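Local coordinates for adhesion and penetration protein autotransporter (PDB 3SYJ) that promotes bacterial adherence, host-cell invasion and aggregation through its secreted beta-helical passenger domain, which also carries a probable serine protease, at residues V31-K34 and Q35-V39; K105-N108 and L109-Y112; N503-T506 and T507-A510. All blocks are in the same frame, centred on the assembly; numbering follows the deposited sequence.

Contact 1: residues V31-K34 and Q35-V39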
loop_
_atom_site.group_PDB
_atom_site.type_symbol
_atom_site.label_atom_id
_atom_site.label_comp_id
_atom_site.label_asym_id
_atom_site.label_seq_id
_atom_site.Cartn_x
_atom_site.Cartn_y
_atom_site.Cartn_z
ATOM N N VAL A 31 46.486 25.186 -3.253
ATOM C CA VAL A 31 47.281 25.463 -4.438
ATOM C C VAL A 31 48.445 24.482 -4.523
ATOM O O VAL A 31 49.316 24.468 -3.651
ATOM C CB VAL A 31 47.824 26.898 -4.403
ATOM C CG1 VAL A 31 48.769 27.138 -5.571
ATOM C CG2 VAL A 31 46.671 27.888 -4.415
ATOM N N TYR A 32 48.448 23.656 -5.566
ATOM C CA TYR A 32 49.489 22.646 -5.754
ATOM C C TYR A 32 50.472 23.091 -6.830
ATOM O O TYR A 32 50.092 23.812 -7.745
ATOM C CB TYR A 32 48.865 21.299 -6.135
ATOM C CG TYR A 32 47.879 20.790 -5.113
ATOM C CD1 TYR A 32 48.301 20.028 -4.030
ATOM C CD2 TYR A 32 46.527 21.089 -5.217
ATOM C CE1 TYR A 32 47.404 19.573 -3.081
ATOM C CE2 TYR A 32 45.621 20.638 -4.278
ATOM C CZ TYR A 32 46.062 19.882 -3.213
ATOM O OH TYR A 32 45.158 19.433 -2.280
ATOM N N ASN A 33 51.733 22.680 -6.715
ATOM C CA ASN A 33 52.702 22.955 -7.771
ATOM C C ASN A 33 52.630 21.917 -8.890
ATOM O O ASN A 33 51.801 21.004 -8.855
ATOM C CB ASN A 33 54.128 23.100 -7.227
ATOM C CG ASN A 33 54.658 21.822 -6.571
ATOM O OD1 ASN A 33 54.198 20.712 -6.847
ATOM N ND2 ASN A 33 55.637 21.985 -5.695
ATOM N N LYS A 34 53.486 22.062 -9.896
ATOM C CA LYS A 34 53.421 21.165 -11.038
ATOM C C LYS A 34 53.824 19.744 -10.652
ATOM O O LYS A 34 53.565 18.796 -11.391
ATOM C CB LYS A 34 54.242 21.706 -12.211
ATOM C CG LYS A 34 53.627 22.976 -12.800
ATOM C CD LYS A 34 54.304 23.437 -14.080
ATOM C CE LYS A 34 53.517 24.585 -14.708
ATOM N NZ LYS A 34 54.296 25.377 -15.702
ATOM N N GLN A 35 54.429 19.596 -9.477
ATOM C CA GLN A 35 54.779 18.271 -8.968
ATOM C C GLN A 35 53.666 17.716 -8.101
ATOM O O GLN A 35 53.842 16.700 -7.427
ATOM C CB GLN A 35 56.090 18.303 -8.176
ATOM C CG GLN A 35 57.331 18.442 -9.031
ATOM C CD GLN A 35 57.474 19.818 -9.654
ATOM O OE1 GLN A 35 57.478 20.830 -8.953
ATOM N NE2 GLN A 35 57.615 19.858 -10.981
ATOM N N GLY A 36 52.524 18.396 -8.109
ATOM C CA GLY A 36 51.348 17.916 -7.412
ATOM C C GLY A 36 51.499 18.020 -5.914
ATOM O O GLY A 36 50.834 17.317 -5.159
ATOM N N GLN A 37 52.374 18.913 -5.474
ATOM C CA GLN A 37 52.605 19.088 -4.051
ATOM C C GLN A 37 51.985 20.391 -3.547
ATOM O O GLN A 37 52.043 21.424 -4.217
ATOM C CB GLN A 37 54.103 19.063 -3.755
ATOM C CG GLN A 37 54.776 17.747 -4.086
ATOM C CD GLN A 37 56.264 17.919 -4.220
ATOM O OE1 GLN A 37 56.734 18.988 -4.604
ATOM N NE2 GLN A 37 57.022 16.877 -3.892
ATOM N N LEU A 38 51.395 20.334 -2.359
ATOM C CA LEU A 38 50.773 21.506 -1.760
ATOM C C LEU A 38 51.776 22.630 -1.521
ATOM O O LEU A 38 52.741 22.462 -0.779
ATOM C CB LEU A 38 50.118 21.128 -0.436
ATOM C CG LEU A 38 49.365 22.235 0.296
ATOM C CD1 LEU A 38 48.092 22.599 -0.464
ATOM C CD2 LEU A 38 49.056 21.787 1.716
ATOM N N VAL A 39 51.528 23.779 -2.135
ATOM C CA VAL A 39 52.365 24.953 -1.933
ATOM C C VAL A 39 51.833 25.770 -0.766
ATOM O O VAL A 39 52.597 26.314 0.031
ATOM C CB VAL A 39 52.391 25.844 -3.192
ATOM C CG1 VAL A 39 53.197 27.117 -2.932
ATOM C CG2 VAL A 39 52.942 25.067 -4.375
HETATM O O HOH W 1 58.405 20.705 -4.301
#
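L38 CD1 covers one face of the Y32 ring, 4.1 Å from Y32 CE1. The backbone of Q37 meets the ring at its edge. Y32 and L38 are a non-hydrogen-bonded antiparallel pair, with both side chains on one face of the hairpin. The N33 amide, the second flat group, is turned 46° from the Q37 amide. N33 OD1 accepts a bond of 2.9 Å from Q37 N, which comes from above the carbonyl plane, and a weak one from Q35 N. N33 CG sits between its backbone N and carbonyl carbon (chi1 63°), which folds OD1 back over the turn. N33 ND2 gives weak bonds to Q37 OE1 and to a water. N33 to G36 form a type I turn, closed by G36 N to N33 O at 2.8 Å. G36 has positive phi and N33 N bonds Q37 O, so the turn carries a G1 beta bulge. V39 N bonds V31 O at 2.8 Å. V39 CG2 packs 3.7 Å from N33 CB. The hairpin joins strands 29-32 and 38-42. V31 and V39 rest on P208, Y32 N bonds Y11 OH of helix 9-17, and K34 NZ bonds F5 O and salt-bridges E609 of helix 603-609.

Contact 2: residues K105-N108 and L109-Y112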
loop_
_atom_site.group_PDB
_atom_site.type_symbol
_atom_site.label_atom_id
_atom_site.label_comp_id
_atom_site.label_asym_id
_atom_site.label_seq_id
_atom_site.Cartn_x
_atom_site.Cartn_y
_atom_site.Cartn_z
ATOM N N LYS A 105 47.727 67.496 -7.952
ATOM C CA LYS A 105 48.693 68.587 -7.936
ATOM C C LYS A 105 49.344 68.643 -6.564
ATOM O O LYS A 105 48.671 68.866 -5.559
ATOM C CB LYS A 105 48.025 69.933 -8.235
ATOM C CG LYS A 105 48.992 71.127 -8.248
ATOM C CD LYS A 105 48.260 72.453 -8.035
ATOM C CE LYS A 105 49.189 73.668 -8.153
ATOM N NZ LYS A 105 49.404 74.118 -9.567
ATOM N N LYS A 106 50.655 68.438 -6.525
ATOM C CA LYS A 106 51.412 68.525 -5.285
ATOM C C LYS A 106 51.610 69.979 -4.863
ATOM O O LYS A 106 52.108 70.798 -5.637
ATOM C CB LYS A 106 52.768 67.848 -5.454
ATOM C CG LYS A 106 53.554 67.670 -4.160
ATOM C CD LYS A 106 54.891 66.996 -4.456
ATOM C CE LYS A 106 55.735 66.791 -3.214
ATOM N NZ LYS A 106 57.040 66.162 -3.573
ATOM N N ASP A 107 51.211 70.290 -3.633
ATOM C CA ASP A 107 51.375 71.628 -3.076
ATOM C C ASP A 107 51.294 71.605 -1.553
ATOM O O ASP A 107 51.178 70.543 -0.944
ATOM C CB ASP A 107 50.365 72.621 -3.676
ATOM C CG ASP A 107 48.911 72.271 -3.358
ATOM O OD1 ASP A 107 48.647 71.631 -2.315
ATOM O OD2 ASP A 107 48.025 72.660 -4.155
ATOM N N ASN A 108 51.360 72.782 -0.943
ATOM C CA ASN A 108 51.370 72.899 0.507
ATOM C C ASN A 108 50.300 72.056 1.215
ATOM O O ASN A 108 50.552 71.474 2.268
ATOM C CB ASN A 108 51.246 74.367 0.911
ATOM C CG ASN A 108 50.860 74.538 2.361
ATOM O OD1 ASN A 108 51.363 73.831 3.240
ATOM N ND2 ASN A 108 49.957 75.481 2.625
ATOM N N LEU A 109 49.107 71.986 0.636
ATOM C CA LEU A 109 48.029 71.222 1.250
ATOM C C LEU A 109 47.861 69.851 0.602
ATOM O O LEU A 109 47.023 69.053 1.019
ATOM C CB LEU A 109 46.720 72.006 1.197
ATOM C CG LEU A 109 46.742 73.332 1.954
ATOM C CD1 LEU A 109 45.496 74.147 1.641
ATOM C CD2 LEU A 109 46.873 73.086 3.449
ATOM N N HIS A 110 48.662 69.582 -0.421
ATOM C CA HIS A 110 48.638 68.283 -1.085
ATOM C C HIS A 110 50.054 67.745 -1.182
ATOM O O HIS A 110 50.720 67.888 -2.210
ATOM C CB HIS A 110 47.985 68.398 -2.457
ATOM C CG HIS A 110 46.655 69.075 -2.418
ATOM N ND1 HIS A 110 45.599 68.587 -1.679
ATOM C CD2 HIS A 110 46.212 70.211 -3.005
ATOM C CE1 HIS A 110 44.558 69.387 -1.821
ATOM N NE2 HIS A 110 44.903 70.379 -2.624
ATOM N N PRO A 111 50.509 67.119 -0.093
ATOM C CA PRO A 111 51.900 66.735 0.170
ATOM C C PRO A 111 52.452 65.657 -0.762
ATOM O O PRO A 111 53.645 65.672 -1.051
ATOM C CB PRO A 111 51.843 66.190 1.606
ATOM C CG PRO A 111 50.541 66.666 2.169
ATOM C CD PRO A 111 49.614 66.733 1.008
ATOM N N TYR A 112 51.591 64.752 -1.218
ATOM C CA TYR A 112 52.014 63.514 -1.870
ATOM C C TYR A 112 52.451 63.680 -3.320
ATOM O O TYR A 112 52.254 64.733 -3.921
ATOM C CB TYR A 112 50.918 62.454 -1.712
ATOM C CG TYR A 112 50.608 62.232 -0.251
ATOM C CD1 TYR A 112 51.443 61.454 0.541
ATOM C CD2 TYR A 112 49.522 62.847 0.353
ATOM C CE1 TYR A 112 51.189 61.268 1.886
ATOM C CE2 TYR A 112 49.259 62.671 1.695
ATOM C CZ TYR A 112 50.097 61.879 2.460
ATOM O OH TYR A 112 49.843 61.698 3.802
#
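D107 and H110 close a type I beta turn on the surface of the protease domain, in the loop between strands 96-100 and 120-121. The backbone bonds come first. D107 N bonds H110 O at 2.8 Å, and H110 N returns a bond to D107 O at 2.7 Å. Together they make a single antiparallel bridge of the hydrogen-bonded kind. K106 CA adds a CA-H...O contact to the same H110 O.

The side-chain polar contacts centre on D107. Its chi1 of 63° turns the carboxylate inward over the turn. There D107 OD1 takes weak bonds from both L109 N and H110 N. These bonds bend too sharply to be strong, but they tie the carboxylate to the peptides of the turn. D107 and H110 lie side by side and point the same way, their flat groups 34° apart. The nearby carboxylate would probably raise the basicity of the imidazole.

The remaining contacts are van der Waals touches of carbon on oxygen. The K106 chain is fully extended and runs along the P111-Y112 backbone. K106 CG lies 3.2 Å from Y112 O, and K106 CE 3.2 Å from P111 O. Its NZ salt-bridges E113. The H110 side chain fits between K105 O, 3.2 Å from H110 CB, and the D107 carboxylate. The ring turns a carbon to that group, with H110 CD2 2.9 Å from D107 OD1.

Contact 3: residues N503-T506 and T507-A510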
loop_
_atom_site.group_PDB
_atom_site.type_symbol
_atom_site.label_atom_id
_atom_site.label_comp_id
_atom_site.label_asym_id
_atom_site.label_seq_id
_atom_site.Cartn_x
_atom_site.Cartn_y
_atom_site.Cartn_z
ATOM N N ASN A 503 8.281 35.250 -10.411
ATOM C CA ASN A 503 6.976 35.890 -10.269
ATOM C C ASN A 503 6.677 36.075 -8.798
ATOM O O ASN A 503 6.306 35.123 -8.117
ATOM C CB ASN A 503 5.868 35.060 -10.925
ATOM C CG ASN A 503 4.488 35.672 -10.728
ATOM O OD1 ASN A 503 4.364 36.873 -10.496
ATOM N ND2 ASN A 503 3.447 34.848 -10.830
ATOM N N HIS A 504 6.849 37.295 -8.304
ATOM C CA HIS A 504 6.612 37.564 -6.892
ATOM C C HIS A 504 5.146 37.821 -6.578
ATOM O O HIS A 504 4.794 38.077 -5.432
ATOM C CB HIS A 504 7.460 38.740 -6.409
ATOM C CG HIS A 504 8.915 38.416 -6.280
ATOM N ND1 HIS A 504 9.900 39.380 -6.314
ATOM C CD2 HIS A 504 9.551 37.230 -6.134
ATOM C CE1 HIS A 504 11.079 38.800 -6.180
ATOM N NE2 HIS A 504 10.897 37.497 -6.073
ATOM N N ASN A 505 4.296 37.766 -7.598
ATOM C CA ASN A 505 2.874 38.003 -7.392
ATOM C C ASN A 505 2.211 36.793 -6.744
ATOM O O ASN A 505 2.266 35.677 -7.269
ATOM C CB ASN A 505 2.184 38.383 -8.703
ATOM C CG ASN A 505 0.822 39.029 -8.482
ATOM O OD1 ASN A 505 -0.084 38.427 -7.896
ATOM N ND2 ASN A 505 0.665 40.251 -8.975
ATOM N N THR A 506 1.597 37.029 -5.592
ATOM C CA THR A 506 1.012 35.964 -4.788
ATOM C C THR A 506 -0.333 35.528 -5.353
ATOM O O THR A 506 -0.863 34.474 -4.995
ATOM C CB THR A 506 0.794 36.437 -3.334
ATOM O OG1 THR A 506 -0.230 37.440 -3.303
ATOM C CG2 THR A 506 2.070 37.030 -2.769
ATOM N N THR A 507 -0.867 36.335 -6.259
ATOM C CA THR A 507 -2.253 36.196 -6.676
ATOM C C THR A 507 -2.442 35.801 -8.139
ATOM O O THR A 507 -3.382 35.075 -8.477
ATOM C CB THR A 507 -3.008 37.500 -6.388
ATOM O OG1 THR A 507 -3.497 37.463 -5.044
ATOM C CG2 THR A 507 -4.156 37.692 -7.357
ATOM N N GLN A 508 -1.563 36.287 -9.007
ATOM C CA GLN A 508 -1.673 35.983 -10.426
ATOM C C GLN A 508 -0.496 35.152 -10.920
ATOM O O GLN A 508 0.654 35.484 -10.656
ATOM C CB GLN A 508 -1.752 37.275 -11.232
ATOM C CG GLN A 508 -3.080 37.980 -11.138
ATOM C CD GLN A 508 -3.267 38.958 -12.269
ATOM O OE1 GLN A 508 -4.295 38.953 -12.950
ATOM N NE2 GLN A 508 -2.255 39.794 -12.501
ATOM N N ALA A 509 -0.784 34.077 -11.644
ATOM C CA ALA A 509 0.268 33.266 -12.243
ATOM C C ALA A 509 0.949 34.020 -13.386
ATOM O O ALA A 509 0.488 35.080 -13.806
ATOM C CB ALA A 509 -0.290 31.948 -12.738
ATOM N N ALA A 510 2.058 33.473 -13.874
ATOM C CA ALA A 510 2.783 34.068 -14.993
ATOM C C ALA A 510 3.320 32.975 -15.912
ATOM O O ALA A 510 3.577 31.857 -15.470
ATOM C CB ALA A 510 3.917 34.957 -14.486
#
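N505 OD1 is the hub of the turn and accepts two backbone N-H groups from across the contact. T507 N reaches it at 2.8 Å, in the carbonyl plane. Q508 N also reaches it at 2.8 Å, but from above that plane, 52° out of it. The two donors therefore approach the oxygen from different directions. N505 CG lies anti to its own backbone N (chi1 -163°), and this carries the amide across to the T507-Q508 peptide. T507 CB packs beside the same oxygen, 3.4 Å from N505 OD1.

The second direct link is N503 ND2 to Q508 O, at 2.9 Å and nearly straight. The acceptor lies in the N503 amide plane, and the donor lies in the Q508 carbonyl plane. A510 CB packs 3.7 Å from N503 ND2 and helps enclose this buried amide.

A next layer fixes both asparagines. N503 OD1 takes N505 N at 3.0 Å, which sets the place of N505. N503 ND2 also bonds R554 O, so two carbonyl oxygens hold its rotation. N505 ND2 bonds N483 OD1 in the neighbouring coil.

At the outer tip, T506 packs on P916 of the second subunit, and T507 on D919 of the second subunit. The loop thus lies where two copies of the protein meet in the assembly.

The side chains of N503 and N505 each accept from the backbone N two residues on, which makes two successive Asx turns. Here they shape the bend between strands 499-502 and 510-514, each paired in parallel with strands of adjacent coils. Such a bend between stacked parallel strands belongs to the beta-helix fold of the autotransporter passenger.

Overall arrangement
All three contacts are local turns, and none touches another. Contacts 1 and 2 lie in the protease region at the surface, with centres about 48 Å apart. Contact 1 has a non-hydrogen-bonded pair that continues into a two-stranded hairpin, and it adds an aromatic-aliphatic pair to the strand bonding. Contact 2 has an isolated hydrogen-bonded pair outside any strand, with a carboxylate in place of an asparagine amide at its centre. Contact 3 is partly buried and belongs to the beta-helix, about 52 Å from contact 1 between centres. It lacks a bridge between its segments and relies on asparagine side chains. It alone among the three meets the second subunit.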